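Local coordinates for protein dihydropteridine reductase (Caenorhabditis elegans, PDB 1OOE) that probably reduces quinonoid dihydrobiopterin to tetrahydrobiopterin with NADH or NADPH, as a homodimeric member of the short-chain dehydrogenase/reductase family, at residues S43-D48 with E62-S67; K5-G10 with L31-S36. All coordinates share one frame; numbering follows the deposited sequence.

Interaction 1 of 2, residues S43-D48 with E62-S67; sequences SNILVD and EQTASS
Strand 43-46 and helical segment 62-67 run nearly antiparallel, their axes at 161° and 8.5 Å apart at closest approach, so that Ser43 faces Ser67 and Ile45 faces Gln63. Helix 53-68 here packs on the face of the Rossmann sheet at its outermost strand. At the Gln63 level Ile45 packs against the helix. Its CD1 rests on the helix backbone, 3.6 Å from Gln63 O, while CG2 meets Gln63 CB; a branched apolar residue suits this buried spot. Gln63 slides past it in the opposite direction, extended beyond CG, and its amide grips the backbone of Leu46 at both ends. Gln63 OE1 accepts from Leu46 N at 3.0 Å, with the donor above the carbonyl plane. Gln63 NE2 gives a straighter bond (162°) to a lone pair of Leu46 O, also at 3.0 Å, and has a second partner in Ser59 OG. At the far end two small hydroxyls meet tip to tip, Ser43 OG lying 3.1 Å from Ser67 OG. An alanine in place of Gln63 would probably loosen the helix from this edge strand, since both bonds to Leu46 would go. The side-chain amide thus serves the strand's backbone N-H and C=O much as a neighbouring strand would.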
# COMPACT_ATOMS: atom_id res chain seq x y z
N SER A 43 21.15 -20.14 -11.41
CA SER A 43 20.43 -19.43 -12.46
C SER A 43 20.22 -17.99 -12.03
O SER A 43 19.95 -17.72 -10.86
CB SER A 43 19.07 -20.08 -12.73
OG SER A 43 19.22 -21.28 -13.48
N ASN A 44 20.35 -17.07 -12.98
CA ASN A 44 20.16 -15.66 -12.70
C ASN A 44 19.08 -15.06 -13.58
O ASN A 44 19.12 -15.17 -14.81
CB ASN A 44 21.48 -14.90 -12.90
CG ASN A 44 22.39 -14.99 -11.69
OD1 ASN A 44 22.11 -14.42 -10.64
ND2 ASN A 44 23.49 -15.73 -11.83
N ILE A 45 18.11 -14.43 -12.94
CA ILE A 45 17.00 -13.77 -13.62
C ILE A 45 17.32 -12.28 -13.53
O ILE A 45 17.43 -11.73 -12.44
CB ILE A 45 15.66 -14.06 -12.90
CG1 ILE A 45 15.43 -15.57 -12.78
CG2 ILE A 45 14.52 -13.38 -13.64
CD1 ILE A 45 15.42 -16.31 -14.10
N LEU A 46 17.48 -11.64 -14.69
CA LEU A 46 17.82 -10.23 -14.73
C LEU A 46 16.63 -9.28 -14.72
O LEU A 46 15.73 -9.38 -15.55
CB LEU A 46 18.68 -9.94 -15.97
CG LEU A 46 19.19 -8.50 -16.11
CD1 LEU A 46 20.11 -8.17 -14.95
CD2 LEU A 46 19.94 -8.36 -17.43
N VAL A 47 16.65 -8.34 -13.78
CA VAL A 47 15.59 -7.36 -13.65
C VAL A 47 16.06 -6.00 -14.17
O VAL A 47 17.11 -5.51 -13.75
CB VAL A 47 15.15 -7.19 -12.18
CG1 VAL A 47 14.00 -6.20 -12.09
CG2 VAL A 47 14.73 -8.54 -11.61
N ASP A 48 15.29 -5.42 -15.07
CA ASP A 48 15.61 -4.11 -15.64
C ASP A 48 14.85 -3.06 -14.84
O ASP A 48 13.64 -2.91 -15.00
CB ASP A 48 15.19 -4.05 -17.11
CG ASP A 48 15.66 -2.79 -17.81
OD1 ASP A 48 15.79 -1.75 -17.14
OD2 ASP A 48 15.90 -2.84 -19.03
N GLU A 62 8.87 -14.72 -17.68
CA GLU A 62 9.36 -15.43 -18.85
C GLU A 62 10.69 -16.10 -18.56
O GLU A 62 10.88 -17.27 -18.89
CB GLU A 62 9.53 -14.47 -20.04
CG GLU A 62 8.23 -13.85 -20.53
CD GLU A 62 8.43 -12.92 -21.72
OE1 GLU A 62 9.43 -12.17 -21.74
OE2 GLU A 62 7.58 -12.94 -22.64
N GLN A 63 11.61 -15.36 -17.94
CA GLN A 63 12.93 -15.90 -17.62
C GLN A 63 12.88 -17.04 -16.62
O GLN A 63 13.63 -18.01 -16.74
CB GLN A 63 13.83 -14.80 -17.08
CG GLN A 63 14.18 -13.72 -18.08
CD GLN A 63 15.07 -12.67 -17.46
OE1 GLN A 63 16.23 -12.93 -17.13
NE2 GLN A 63 14.52 -11.47 -17.27
N THR A 64 12.02 -16.92 -15.61
CA THR A 64 11.92 -17.96 -14.60
C THR A 64 11.33 -19.24 -15.19
O THR A 64 11.78 -20.35 -14.87
CB THR A 64 11.06 -17.49 -13.41
OG1 THR A 64 11.67 -16.33 -12.82
CG2 THR A 64 10.96 -18.59 -12.35
N ALA A 65 10.34 -19.09 -16.06
CA ALA A 65 9.71 -20.24 -16.69
C ALA A 65 10.70 -20.95 -17.62
O ALA A 65 10.72 -22.18 -17.69
CB ALA A 65 8.48 -19.81 -17.48
N SER A 66 11.52 -20.18 -18.32
CA SER A 66 12.51 -20.76 -19.23
C SER A 66 13.53 -21.57 -18.45
O SER A 66 14.01 -22.60 -18.92
CB SER A 66 13.22 -19.65 -20.01
OG SER A 66 14.18 -20.20 -20.91
N SER A 67 13.86 -21.11 -17.25
CA SER A 67 14.83 -21.80 -16.41
C SER A 67 14.27 -23.05 -15.72
O SER A 67 14.95 -24.07 -15.65
CB SER A 67 15.38 -20.84 -15.36
OG SER A 67 16.26 -21.50 -14.47

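Interaction 2 of 2, residues K5-G10 with L31-S36; sequences KVIVYG and LNIDLS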
# COMPACT_ATOMS: atom_id res chain seq x y z
N LYS A 5 14.78 -26.89 -5.13
CA LYS A 5 15.06 -25.61 -5.76
C LYS A 5 14.38 -24.48 -5.00
O LYS A 5 13.29 -24.66 -4.46
CB LYS A 5 14.56 -25.60 -7.21
CG LYS A 5 15.19 -26.65 -8.12
CD LYS A 5 14.57 -26.61 -9.51
CE LYS A 5 15.14 -27.68 -10.44
NZ LYS A 5 14.82 -29.07 -10.00
N VAL A 6 15.03 -23.33 -4.94
CA VAL A 6 14.46 -22.17 -4.27
C VAL A 6 14.80 -20.90 -5.05
O VAL A 6 15.81 -20.83 -5.76
CB VAL A 6 14.98 -22.01 -2.81
CG1 VAL A 6 14.52 -23.18 -1.96
CG2 VAL A 6 16.49 -21.89 -2.79
N ILE A 7 13.93 -19.91 -4.93
CA ILE A 7 14.11 -18.62 -5.60
C ILE A 7 14.39 -17.56 -4.54
O ILE A 7 13.69 -17.49 -3.53
CB ILE A 7 12.84 -18.21 -6.37
CG1 ILE A 7 12.63 -19.15 -7.56
CG2 ILE A 7 12.94 -16.75 -6.82
CD1 ILE A 7 11.31 -18.91 -8.28
N VAL A 8 15.43 -16.76 -4.76
CA VAL A 8 15.77 -15.68 -3.84
C VAL A 8 15.66 -14.39 -4.64
O VAL A 8 16.48 -14.12 -5.52
CB VAL A 8 17.22 -15.81 -3.29
CG1 VAL A 8 17.53 -14.62 -2.38
CG2 VAL A 8 17.38 -17.10 -2.52
N TYR A 9 14.63 -13.62 -4.34
CA TYR A 9 14.36 -12.35 -4.99
C TYR A 9 15.08 -11.32 -4.12
O TYR A 9 14.61 -10.99 -3.03
CB TYR A 9 12.85 -12.11 -5.01
CG TYR A 9 12.33 -11.11 -6.02
CD1 TYR A 9 12.97 -9.88 -6.23
CD2 TYR A 9 11.16 -11.37 -6.74
CE1 TYR A 9 12.44 -8.94 -7.12
CE2 TYR A 9 10.63 -10.44 -7.62
CZ TYR A 9 11.27 -9.23 -7.81
OH TYR A 9 10.73 -8.30 -8.67
N GLY A 10 16.22 -10.83 -4.61
CA GLY A 10 17.02 -9.87 -3.87
C GLY A 10 18.31 -10.55 -3.40
O GLY A 10 18.85 -10.23 -2.34
N LEU A 31 17.95 -20.02 -7.58
CA LEU A 31 17.73 -19.06 -8.65
C LEU A 31 17.69 -17.67 -8.03
O LEU A 31 16.94 -17.43 -7.08
CB LEU A 31 16.40 -19.34 -9.36
CG LEU A 31 16.26 -20.64 -10.15
CD1 LEU A 31 16.14 -21.82 -9.21
CD2 LEU A 31 15.04 -20.55 -11.05
N ASN A 32 18.50 -16.76 -8.56
CA ASN A 32 18.55 -15.39 -8.07
C ASN A 32 17.81 -14.44 -9.00
O ASN A 32 17.95 -14.53 -10.22
CB ASN A 32 20.00 -14.91 -7.93
CG ASN A 32 20.09 -13.40 -7.73
OD1 ASN A 32 19.66 -12.87 -6.71
ND2 ASN A 32 20.66 -12.71 -8.72
N ILE A 33 17.03 -13.54 -8.42
CA ILE A 33 16.30 -12.55 -9.20
C ILE A 33 16.73 -11.20 -8.62
O ILE A 33 16.47 -10.91 -7.45
CB ILE A 33 14.77 -12.69 -9.03
CG1 ILE A 33 14.30 -14.04 -9.57
CG2 ILE A 33 14.06 -11.55 -9.76
CD1 ILE A 33 12.80 -14.28 -9.40
N ASP A 34 17.41 -10.39 -9.42
CA ASP A 34 17.87 -9.09 -8.95
C ASP A 34 18.28 -8.21 -10.12
O ASP A 34 18.19 -8.61 -11.28
CB ASP A 34 19.04 -9.26 -7.98
CG ASP A 34 19.02 -8.23 -6.86
OD1 ASP A 34 18.78 -7.04 -7.14
OD2 ASP A 34 19.26 -8.61 -5.69
N LEU A 35 18.73 -7.00 -9.80
CA LEU A 35 19.15 -6.03 -10.80
C LEU A 35 20.46 -6.42 -11.48
O LEU A 35 20.81 -5.88 -12.53
CB LEU A 35 19.27 -4.66 -10.15
CG LEU A 35 17.97 -4.11 -9.56
CD1 LEU A 35 18.26 -2.88 -8.71
CD2 LEU A 35 17.00 -3.77 -10.68
N SER A 36 21.19 -7.35 -10.87
CA SER A 36 22.44 -7.84 -11.43
C SER A 36 22.59 -9.30 -11.03
O SER A 36 21.86 -9.79 -10.16
CB SER A 36 23.64 -7.02 -10.91
OG SER A 36 23.80 -7.13 -9.51
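Ile33 is central to the side-chain packing between the parallel strands 4-9 and 28-34. Its CG1 is anti to the carbonyl carbon and the chain runs on extended, bringing CD1 to 3.6 Å from Ile7 CG2. The other branch, CG2, is anti to the backbone N and sits almost exactly over the centre of the Tyr9 ring, 3.9 Å from its centroid and 3° off the normal: a CH-pi contact over the face. The Tyr9 ring is swung out with CG anti to the backbone N (chi1 -160°), and chi2 of -45° sets the tilt that turns its face to Ile33; Ile110 and Ala111 of helix 93-118 also touch this side chain. Leu31, on the same face of the sheet, crosses Ile7 obliquely, with CB 4.2 Å from Ile7 CG1, and also touches Leu68 of helix 53-68. Apolar residues suit this face, which is buried beneath helices.

These are the two strands of the first beta-alpha-beta unit of a Rossmann fold, connected by helix 14-25. Leu31 and Ile33 each use both N and O to bond the neighbouring strand and Gly10 just beyond it; Val8 N to Leu31 O is the shortest of these bonds at 2.8 Å.

On the other face lie Val8 and Asn32. Asn32 has CG anti to the backbone N, and its ND2 donates to Asn44 OD1 and only weakly to Ser36 O. Gly10 follows the first strand with a positive phi, where a CB would collide with the preceding carbonyl O. Asp34 OD2 lies 3.1 Å from Gly10 CA. That carboxylate accepts twice from backbone: OD2 from Lys12 N, in the loop where a probable glycine-rich dinucleotide motif begins before running into helix 14-25, and OD1, through its anti lone pair, from Leu35 N at 2.7 Å.

In the fold
Interaction 2 comes first along the chain and closes before interaction 1 opens, their centres being 9 Å apart on the same side of the chain's centre. Both reach one sheet: strand 4-9 lies inside it, strand 28-34 next, and strand 43-46 forms its outermost edge within this chain. Strand 28-34 probably bonds to the edge strand too, with Ser43 O accepting from Asn32 N and Ile45 N donating to Asn32 O, which extends the ladder to strand 43-46. Helix 53-68, which supplies one side of interaction 1, also covers interaction 2, its Ile60 touching Tyr9 and Ile33. Both belong to the N-terminal part of the Rossmann fold, which in this family binds the nicotinamide cofactor.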